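PDB 4EGV: acetyl-CoA acetyltransferase from Mycobacterium smegmatis, which probably acts as an acyltransferase, being a monomeric thiolase-like protein type 1 with the thiolase fold and an added C-terminal domain. Local coordinates for residues 22-30 / 45-56; 137-145 / 378-386. All blocks are in the same frame, centred on the assembly; numbering follows the deposited sequence.

Contact 1: 22-30 / 45-56; sequences IVGVGQFTE and LATEAAKAALHD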
loop_
_atom_site.group_PDB
_atom_site.type_symbol
_atom_site.label_atom_id
_atom_site.label_comp_id
_atom_site.label_asym_id
_atom_site.label_seq_id
_atom_site.Cartn_x
_atom_site.Cartn_y
_atom_site.Cartn_z
ATOM N N ILE A 22 -6.160 0.653 20.319
ATOM C CA ILE A 22 -7.148 -0.063 19.509
ATOM C C ILE A 22 -7.864 -1.143 20.334
ATOM O O ILE A 22 -7.189 -2.031 20.896
ATOM C CB ILE A 22 -6.563 -0.628 18.221
ATOM C CG1 ILE A 22 -6.105 0.521 17.351
ATOM C CG2 ILE A 22 -7.594 -1.484 17.486
ATOM C CD1 ILE A 22 -5.546 0.089 16.036
ATOM N N VAL A 23 -9.201 -1.010 20.443
ATOM C CA VAL A 23 -10.002 -1.912 21.283
ATOM C C VAL A 23 -10.869 -2.931 20.561
ATOM O O VAL A 23 -11.128 -3.998 21.114
ATOM C CB VAL A 23 -10.798 -1.226 22.388
ATOM C CG1 VAL A 23 -9.860 -0.465 23.256
ATOM C CG2 VAL A 23 -11.889 -0.356 21.823
ATOM N N GLY A 24 -11.275 -2.617 19.328
ATOM C CA GLY A 24 -12.116 -3.502 18.564
ATOM C C GLY A 24 -11.762 -3.462 17.108
ATOM O O GLY A 24 -11.551 -2.393 16.550
ATOM N N VAL A 25 -11.691 -4.631 16.486
ATOM C CA VAL A 25 -11.405 -4.714 15.052
ATOM C C VAL A 25 -12.497 -5.548 14.365
ATOM O O VAL A 25 -13.077 -6.471 14.953
ATOM C CB VAL A 25 -9.941 -5.242 14.753
ATOM C CG1 VAL A 25 -8.915 -4.293 15.278
ATOM C CG2 VAL A 25 -9.687 -6.608 15.290
ATOM N N GLY A 26 -12.808 -5.230 13.126
ATOM C CA GLY A 26 -13.852 -5.982 12.482
ATOM C C GLY A 26 -13.587 -6.236 11.055
ATOM O O GLY A 26 -13.190 -5.358 10.360
ATOM N N GLN A 27 -13.825 -7.461 10.625
ATOM C CA GLN A 27 -13.765 -7.786 9.195
ATOM C C GLN A 27 -15.046 -8.432 8.688
ATOM O O GLN A 27 -15.719 -9.069 9.424
ATOM C CB GLN A 27 -12.573 -8.685 8.934
ATOM C CG GLN A 27 -11.310 -7.936 8.873
ATOM C CD GLN A 27 -10.143 -8.833 8.768
ATOM O OE1 GLN A 27 -9.692 -9.411 9.769
ATOM N NE2 GLN A 27 -9.610 -8.963 7.554
ATOM N N PHE A 28 -15.377 -8.248 7.433
ATOM C CA PHE A 28 -16.522 -8.897 6.849
ATOM C C PHE A 28 -16.344 -9.130 5.369
ATOM O O PHE A 28 -15.884 -8.230 4.665
ATOM C CB PHE A 28 -17.759 -8.054 7.058
ATOM C CG PHE A 28 -19.014 -8.683 6.545
ATOM C CD1 PHE A 28 -19.602 -9.719 7.239
ATOM C CD2 PHE A 28 -19.617 -8.222 5.370
ATOM C CE1 PHE A 28 -20.787 -10.301 6.797
ATOM C CE2 PHE A 28 -20.786 -8.788 4.905
ATOM C CZ PHE A 28 -21.388 -9.825 5.613
ATOM N N THR A 29 -16.737 -10.322 4.909
ATOM C CA THR A 29 -16.764 -10.664 3.486
ATOM C C THR A 29 -18.123 -11.264 3.109
ATOM O O THR A 29 -18.654 -12.084 3.853
ATOM C CB THR A 29 -15.620 -11.660 3.116
ATOM O OG1 THR A 29 -14.364 -11.053 3.380
ATOM C CG2 THR A 29 -15.659 -12.044 1.641
ATOM N N GLU A 30 -18.670 -10.856 1.954
ATOM C CA GLU A 30 -19.902 -11.458 1.371
ATOM C C GLU A 30 -19.692 -12.159 0.005
ATOM O O GLU A 30 -18.968 -11.662 -0.862
ATOM C CB GLU A 30 -20.999 -10.394 1.260
ATOM C CG GLU A 30 -22.322 -10.881 0.679
ATOM C CD GLU A 30 -23.238 -9.732 0.262
ATOM O OE1 GLU A 30 -22.766 -8.636 -0.147
ATOM O OE2 GLU A 30 -24.456 -9.930 0.322
ATOM N N LEU A 45 -21.779 -3.042 4.012
ATOM C CA LEU A 45 -20.545 -3.792 4.275
ATOM C C LEU A 45 -19.646 -3.203 5.381
ATOM O O LEU A 45 -19.047 -3.917 6.195
ATOM C CB LEU A 45 -19.730 -3.917 3.001
ATOM C CG LEU A 45 -20.233 -4.818 1.866
ATOM C CD1 LEU A 45 -19.532 -4.542 0.545
ATOM C CD2 LEU A 45 -20.226 -6.295 2.193
ATOM N N ALA A 46 -19.559 -1.880 5.377
ATOM C CA ALA A 46 -18.853 -1.135 6.377
ATOM C C ALA A 46 -19.610 -1.224 7.677
ATOM O O ALA A 46 -19.027 -1.204 8.722
ATOM C CB ALA A 46 -18.710 0.323 5.933
ATOM N N THR A 47 -20.915 -1.315 7.598
ATOM C CA THR A 47 -21.774 -1.474 8.774
ATOM C C THR A 47 -21.555 -2.826 9.459
ATOM O O THR A 47 -21.324 -2.899 10.625
ATOM C CB THR A 47 -23.246 -1.248 8.360
ATOM O OG1 THR A 47 -23.371 0.116 7.934
ATOM C CG2 THR A 47 -24.196 -1.548 9.493
ATOM N N GLU A 48 -21.610 -3.894 8.702
ATOM C CA GLU A 48 -21.297 -5.190 9.222
ATOM C C GLU A 48 -19.924 -5.299 9.908
ATOM O O GLU A 48 -19.833 -5.846 10.991
ATOM C CB GLU A 48 -21.421 -6.238 8.123
ATOM C CG GLU A 48 -22.811 -6.803 7.969
ATOM C CD GLU A 48 -23.392 -7.443 9.242
ATOM O OE1 GLU A 48 -22.697 -8.173 9.963
ATOM O OE2 GLU A 48 -24.582 -7.232 9.511
ATOM N N ALA A 49 -18.875 -4.805 9.267
ATOM C CA ALA A 49 -17.551 -4.694 9.906
ATOM C C ALA A 49 -17.506 -3.806 11.159
ATOM O O ALA A 49 -16.829 -4.134 12.108
ATOM C CB ALA A 49 -16.531 -4.236 8.919
ATOM N N ALA A 50 -18.241 -2.700 11.160
ATOM C CA ALA A 50 -18.282 -1.791 12.300
ATOM C C ALA A 50 -18.961 -2.411 13.509
ATOM O O ALA A 50 -18.534 -2.179 14.668
ATOM C CB ALA A 50 -18.932 -0.478 11.922
ATOM N N LYS A 51 -19.985 -3.217 13.230
ATOM C CA LYS A 51 -20.726 -3.976 14.250
ATOM C C LYS A 51 -19.904 -5.036 14.938
ATOM O O LYS A 51 -20.083 -5.287 16.115
ATOM C CB LYS A 51 -21.968 -4.629 13.649
ATOM C CG LYS A 51 -23.151 -3.734 13.584
ATOM C CD LYS A 51 -24.246 -4.405 12.791
ATOM C CE LYS A 51 -25.473 -3.490 12.739
ATOM N NZ LYS A 51 -26.382 -3.872 11.669
ATOM N N ALA A 52 -19.017 -5.647 14.169
ATOM C CA ALA A 52 -18.032 -6.604 14.668
ATOM C C ALA A 52 -16.918 -5.941 15.464
ATOM O O ALA A 52 -16.408 -6.556 16.399
ATOM C CB ALA A 52 -17.448 -7.442 13.530
ATOM N N ALA A 53 -16.535 -4.715 15.098
ATOM C CA ALA A 53 -15.547 -3.969 15.855
ATOM C C ALA A 53 -16.086 -3.602 17.258
ATOM O O ALA A 53 -15.364 -3.670 18.277
ATOM C CB ALA A 53 -15.091 -2.757 15.080
ATOM N N LEU A 54 -17.373 -3.244 17.298
ATOM C CA LEU A 54 -18.069 -2.931 18.521
ATOM C C LEU A 54 -18.290 -4.156 19.371
ATOM O O LEU A 54 -18.363 -4.073 20.584
ATOM C CB LEU A 54 -19.422 -2.344 18.185
ATOM C CG LEU A 54 -19.668 -0.836 18.310
ATOM C CD1 LEU A 54 -18.540 -0.012 17.747
ATOM C CD2 LEU A 54 -20.974 -0.527 17.638
ATOM N N HIS A 55 -18.426 -5.306 18.739
ATOM C CA HIS A 55 -18.551 -6.522 19.505
ATOM C C HIS A 55 -17.250 -7.117 20.001
ATOM O O HIS A 55 -17.212 -7.735 21.076
ATOM C CB HIS A 55 -19.277 -7.601 18.749
ATOM C CG HIS A 55 -19.990 -8.534 19.673
ATOM N ND1 HIS A 55 -19.551 -9.816 19.951
ATOM C CD2 HIS A 55 -21.069 -8.321 20.465
ATOM C CE1 HIS A 55 -20.369 -10.371 20.828
ATOM N NE2 HIS A 55 -21.294 -9.485 21.160
ATOM N N ASP A 56 -16.214 -6.940 19.191
ATOM C CA ASP A 56 -14.899 -7.410 19.469
ATOM C C ASP A 56 -14.363 -6.829 20.769
ATOM O O ASP A 56 -13.647 -7.519 21.478
ATOM C CB ASP A 56 -13.991 -7.046 18.315
ATOM C CG ASP A 56 -12.646 -7.720 18.394
ATOM O OD1 ASP A 56 -12.618 -8.975 18.332
ATOM O OD2 ASP A 56 -11.632 -6.974 18.488
#
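Asp56, the last residue of helix 42-56, accepts a hydrogen bond from the backbone N of Val25 on strand 20-29, with Asp56 OD2 at 3.1 Å from Val25 N and an N-H...O angle of 161°. The N-H reaches OD2 from above the carboxylate plane. A chi1 of -169° turns the carboxylate of Asp56 away from its own backbone N and over to the strand, and the same oxygen also forms a salt bridge with Arg396 of helix 383-397. Just before Val25, Val23 and Gly24 form a classic beta bulge opposite Leu276.

Two CA-H...O contacts line the strand, on either side of Val25 in sequence. Gly24 CA lies 3.3 Å from Ala53 O, and Gly26 CA lies 3.5 Å from Ala49 O. With glycine at both places and Ala49, Ala52 and Ala53 facing them, the axes of the short strand and helix segments approach to 5.6 Å; Ala52 CB meets Gly26 CA at 4.0 Å.

The apolar end is built on Phe28. Glu48 CB sits over one face of its ring, a CH-pi contact 3.9 Å from the centroid, while Leu45 CD2 meets the ring edge in plane, 3.7 Å from Phe28 CE2.

The helix is thus laid closely on the strand through small residues, clamped at one end by a carboxylate shared with a second helix and at the other by aromatic packing.

Contact 2: 137-145 / 378-386; sequences VLIFGSENT and GLGNNYSMH
Leu379 N, just after Gly378 has brought the loop up to Glu143, gives the hydrogen bond of the pair to Glu143 OE2, at 2.7 Å with an N-H...O angle of 163°, received on the syn lone pair. Glu143 is the last residue of strand 136-143, and its chain runs extended beyond CG (chi2 -169°), carrying the carboxylate from the strand end to the loop backbone. Leu379 also leans its side chain on this group, with CG 3.6 Å from Glu143 OE2.

Past Gly380, whose carbonyl is bonded by Tyr343, the chain curls round the other oxygen: Asn382 N stands 3.8 Å from Glu143 OE1, too far for a bond. The Asn382 amide lies on the strand backbone, its CG 3.6 Å from Gly141 CA, where Gly141 has no side chain to keep the amide off; its OD1 is hydrogen-bonded to Thr74. The chain then passes into helix 383-397. There selenomethionine Met385 turns back to the strand, its CG anti to the backbone N (chi1 -170°), and SE packs on Ile139 CG2 at 3.8 Å, the two side chains crossing obliquely.

In thiolases the loop leading into the equivalent helix carries the GHP motif of the active site; this segment probably corresponds to it but does not contain that sequence. What joins loop and strand is a buried carboxylate bonded to a backbone N-H, followed by an amide laid on a glycine and apolar packing beyond it.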
loop_
_atom_site.group_PDB
_atom_site.type_symbol
_atom_site.label_atom_id
_atom_site.label_comp_id
_atom_site.label_asym_id
_atom_site.label_seq_id
_atom_site.Cartn_x
_atom_site.Cartn_y
_atom_site.Cartn_z
ATOM N N VAL A 137 -13.071 6.945 18.588
ATOM C CA VAL A 137 -13.087 7.096 17.166
ATOM C C VAL A 137 -13.351 5.756 16.504
ATOM O O VAL A 137 -12.851 4.746 16.923
ATOM C CB VAL A 137 -11.730 7.677 16.676
ATOM C CG1 VAL A 137 -11.655 7.775 15.123
ATOM C CG2 VAL A 137 -11.452 9.023 17.329
ATOM N N LEU A 138 -14.155 5.771 15.458
ATOM C CA LEU A 138 -14.381 4.606 14.604
ATOM C C LEU A 138 -13.909 4.864 13.177
ATOM O O LEU A 138 -14.298 5.816 12.550
ATOM C CB LEU A 138 -15.865 4.169 14.601
ATOM C CG LEU A 138 -16.188 2.872 13.841
ATOM C CD1 LEU A 138 -15.437 1.683 14.470
ATOM C CD2 LEU A 138 -17.660 2.580 13.779
ATOM N N ILE A 139 -13.052 3.986 12.685
ATOM C CA ILE A 139 -12.551 4.025 11.335
ATOM C C ILE A 139 -13.119 2.841 10.533
ATOM O O ILE A 139 -13.301 1.759 11.073
ATOM C CB ILE A 139 -11.030 3.998 11.416
ATOM C CG1 ILE A 139 -10.519 5.334 11.939
ATOM C CG2 ILE A 139 -10.359 3.709 10.076
ATOM C CD1 ILE A 139 -9.094 5.248 12.481
ATOM N N PHE A 140 -13.447 3.037 9.269
ATOM C CA PHE A 140 -14.005 1.940 8.502
ATOM C C PHE A 140 -13.811 2.180 7.016
ATOM O O PHE A 140 -13.486 3.286 6.594
ATOM C CB PHE A 140 -15.490 1.680 8.839
ATOM C CG PHE A 140 -16.325 2.923 8.877
ATOM C CD1 PHE A 140 -16.687 3.576 7.708
ATOM C CD2 PHE A 140 -16.703 3.472 10.094
ATOM C CE1 PHE A 140 -17.433 4.745 7.735
ATOM C CE2 PHE A 140 -17.461 4.686 10.136
ATOM C CZ PHE A 140 -17.820 5.301 8.940
ATOM N N GLY A 141 -13.970 1.127 6.221
ATOM C CA GLY A 141 -13.882 1.249 4.782
ATOM C C GLY A 141 -14.490 0.021 4.172
ATOM O O GLY A 141 -14.721 -0.911 4.884
ATOM N N SER A 142 -14.732 0.002 2.866
ATOM C CA SER A 142 -15.388 -1.132 2.192
ATOM C C SER A 142 -15.293 -1.041 0.685
ATOM O O SER A 142 -14.958 -0.004 0.133
ATOM C CB SER A 142 -16.872 -1.290 2.594
ATOM O OG SER A 142 -17.608 -0.101 2.393
ATOM N N GLU A 143 -15.570 -2.148 0.006
ATOM C CA GLU A 143 -15.676 -2.144 -1.436
ATOM C C GLU A 143 -16.661 -3.156 -1.929
ATOM O O GLU A 143 -16.926 -4.141 -1.272
ATOM C CB GLU A 143 -14.342 -2.318 -2.119
ATOM C CG GLU A 143 -13.299 -3.093 -1.367
ATOM C CD GLU A 143 -11.906 -2.985 -2.037
ATOM O OE1 GLU A 143 -10.935 -2.403 -1.413
ATOM O OE2 GLU A 143 -11.819 -3.476 -3.205
ATOM N N ASN A 144 -17.173 -2.860 -3.122
ATOM C CA ASN A 144 -18.251 -3.536 -3.843
ATOM C C ASN A 144 -17.776 -4.323 -5.092
ATOM O O ASN A 144 -16.691 -4.057 -5.635
ATOM C CB ASN A 144 -19.180 -2.436 -4.342
ATOM C CG ASN A 144 -20.493 -2.481 -3.713
ATOM O OD1 ASN A 144 -20.935 -3.537 -3.283
ATOM N ND2 ASN A 144 -21.166 -1.345 -3.672
ATOM N N THR A 145 -18.585 -5.275 -5.577
ATOM C CA THR A 145 -18.383 -5.794 -6.962
ATOM C C THR A 145 -18.778 -4.708 -7.985
ATOM O O THR A 145 -18.246 -4.678 -9.087
ATOM C CB THR A 145 -19.133 -7.140 -7.297
ATOM O OG1 THR A 145 -20.502 -7.029 -6.915
ATOM C CG2 THR A 145 -18.503 -8.356 -6.585
ATOM N N GLY A 378 -9.576 -7.380 -3.773
ATOM C CA GLY A 378 -9.795 -5.963 -3.542
ATOM C C GLY A 378 -9.058 -5.092 -4.522
ATOM O O GLY A 378 -8.140 -5.544 -5.161
ATOM N N LEU A 379 -9.493 -3.841 -4.625
ATOM C CA LEU A 379 -8.956 -2.852 -5.546
ATOM C C LEU A 379 -7.674 -2.234 -5.070
ATOM O O LEU A 379 -6.912 -1.726 -5.871
ATOM C CB LEU A 379 -9.957 -1.724 -5.783
ATOM C CG LEU A 379 -11.257 -2.162 -6.484
ATOM C CD1 LEU A 379 -12.285 -0.984 -6.555
ATOM C CD2 LEU A 379 -11.059 -2.949 -7.810
ATOM N N GLY A 380 -7.449 -2.256 -3.771
ATOM C CA GLY A 380 -6.248 -1.685 -3.231
ATOM C C GLY A 380 -6.395 -0.566 -2.229
ATOM O O GLY A 380 -5.481 -0.327 -1.443
ATOM N N ASN A 381 -7.537 0.095 -2.230
ATOM C CA ASN A 381 -7.706 1.244 -1.381
ATOM C C ASN A 381 -7.869 1.006 0.138
ATOM O O ASN A 381 -7.258 1.697 0.963
ATOM C CB ASN A 381 -8.801 2.148 -1.911
ATOM C CG ASN A 381 -8.454 3.584 -1.711
ATOM O OD1 ASN A 381 -8.893 4.216 -0.738
ATOM N ND2 ASN A 381 -7.595 4.107 -2.592
ATOM N N ASN A 382 -8.698 0.036 0.493
ATOM C CA ASN A 382 -8.971 -0.277 1.882
ATOM C C ASN A 382 -8.245 -1.534 2.400
ATOM O O ASN A 382 -8.517 -2.023 3.474
ATOM C CB ASN A 382 -10.490 -0.370 2.107
ATOM C CG ASN A 382 -10.849 -0.201 3.535
ATOM O OD1 ASN A 382 -10.540 0.823 4.126
ATOM N ND2 ASN A 382 -11.447 -1.215 4.126
ATOM N N TYR A 383 -7.298 -2.036 1.635
ATOM C CA TYR A 383 -6.582 -3.244 2.006
ATOM C C TYR A 383 -5.898 -3.215 3.371
ATOM O O TYR A 383 -6.057 -4.136 4.150
ATOM C CB TYR A 383 -5.548 -3.614 0.955
ATOM C CG TYR A 383 -4.626 -4.685 1.489
ATOM C CD1 TYR A 383 -5.015 -6.035 1.470
ATOM C CD2 TYR A 383 -3.394 -4.353 2.074
ATOM C CE1 TYR A 383 -4.221 -6.989 1.973
ATOM C CE2 TYR A 383 -2.590 -5.335 2.589
ATOM C CZ TYR A 383 -3.014 -6.646 2.535
ATOM O OH TYR A 383 -2.222 -7.643 3.022
ATOM N N SER A 384 -5.132 -2.172 3.664
ATOM C CA SER A 384 -4.386 -2.109 4.928
ATOM C C SER A 384 -5.237 -2.099 6.187
ATOM O O SER A 384 -4.726 -2.219 7.274
ATOM C CB SER A 384 -3.389 -0.930 4.963
ATOM O OG SER A 384 -2.130 -1.285 4.419
HETATM N N MSE A 385 -6.531 -1.957 6.082
HETATM C CA MSE A 385 -7.297 -1.995 7.293
HETATM C C MSE A 385 -7.551 -3.411 7.754
HETATM O O MSE A 385 -7.754 -3.657 8.937
HETATM C CB MSE A 385 -8.608 -1.322 7.080
HETATM C CG MSE A 385 -9.315 -1.121 8.355
HETATM SE SE MSE A 385 -10.303 0.410 8.124
HETATM C CE MSE A 385 -11.485 -0.090 6.706
ATOM N N HIS A 386 -7.582 -4.318 6.792
ATOM C CA HIS A 386 -7.541 -5.733 7.038
ATOM C C HIS A 386 -6.192 -6.188 7.676
ATOM O O HIS A 386 -6.173 -7.013 8.564
ATOM C CB HIS A 386 -7.839 -6.461 5.720
ATOM C CG HIS A 386 -9.236 -6.236 5.235
ATOM N ND1 HIS A 386 -10.315 -6.912 5.761
ATOM C CD2 HIS A 386 -9.735 -5.383 4.308
ATOM C CE1 HIS A 386 -11.415 -6.503 5.165
ATOM N NE2 HIS A 386 -11.088 -5.583 4.277
#

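How the contacts relate
From the N terminus, contact 1 closes a short loop of 14 residues, partly unmodelled, folding helix 42-56 back on strand 20-29. Contact 2 opens only later and closes a span of 232 residues, so the two stand in series and neither nest nor cross. Both strands belong to the nine-stranded mixed sheet, separated by strand 271-279, and helix 42-56 covers one side of them while helix 383-397 packs on the other. The contacts, with centres about 11 Å apart, touch directly: Ala50 CB packs on Leu138 CD2 at 3.8 Å, and Ala46 CB on Ser142 OG at 3.7 Å. Early and late parts of the chain are thereby joined across one sheet.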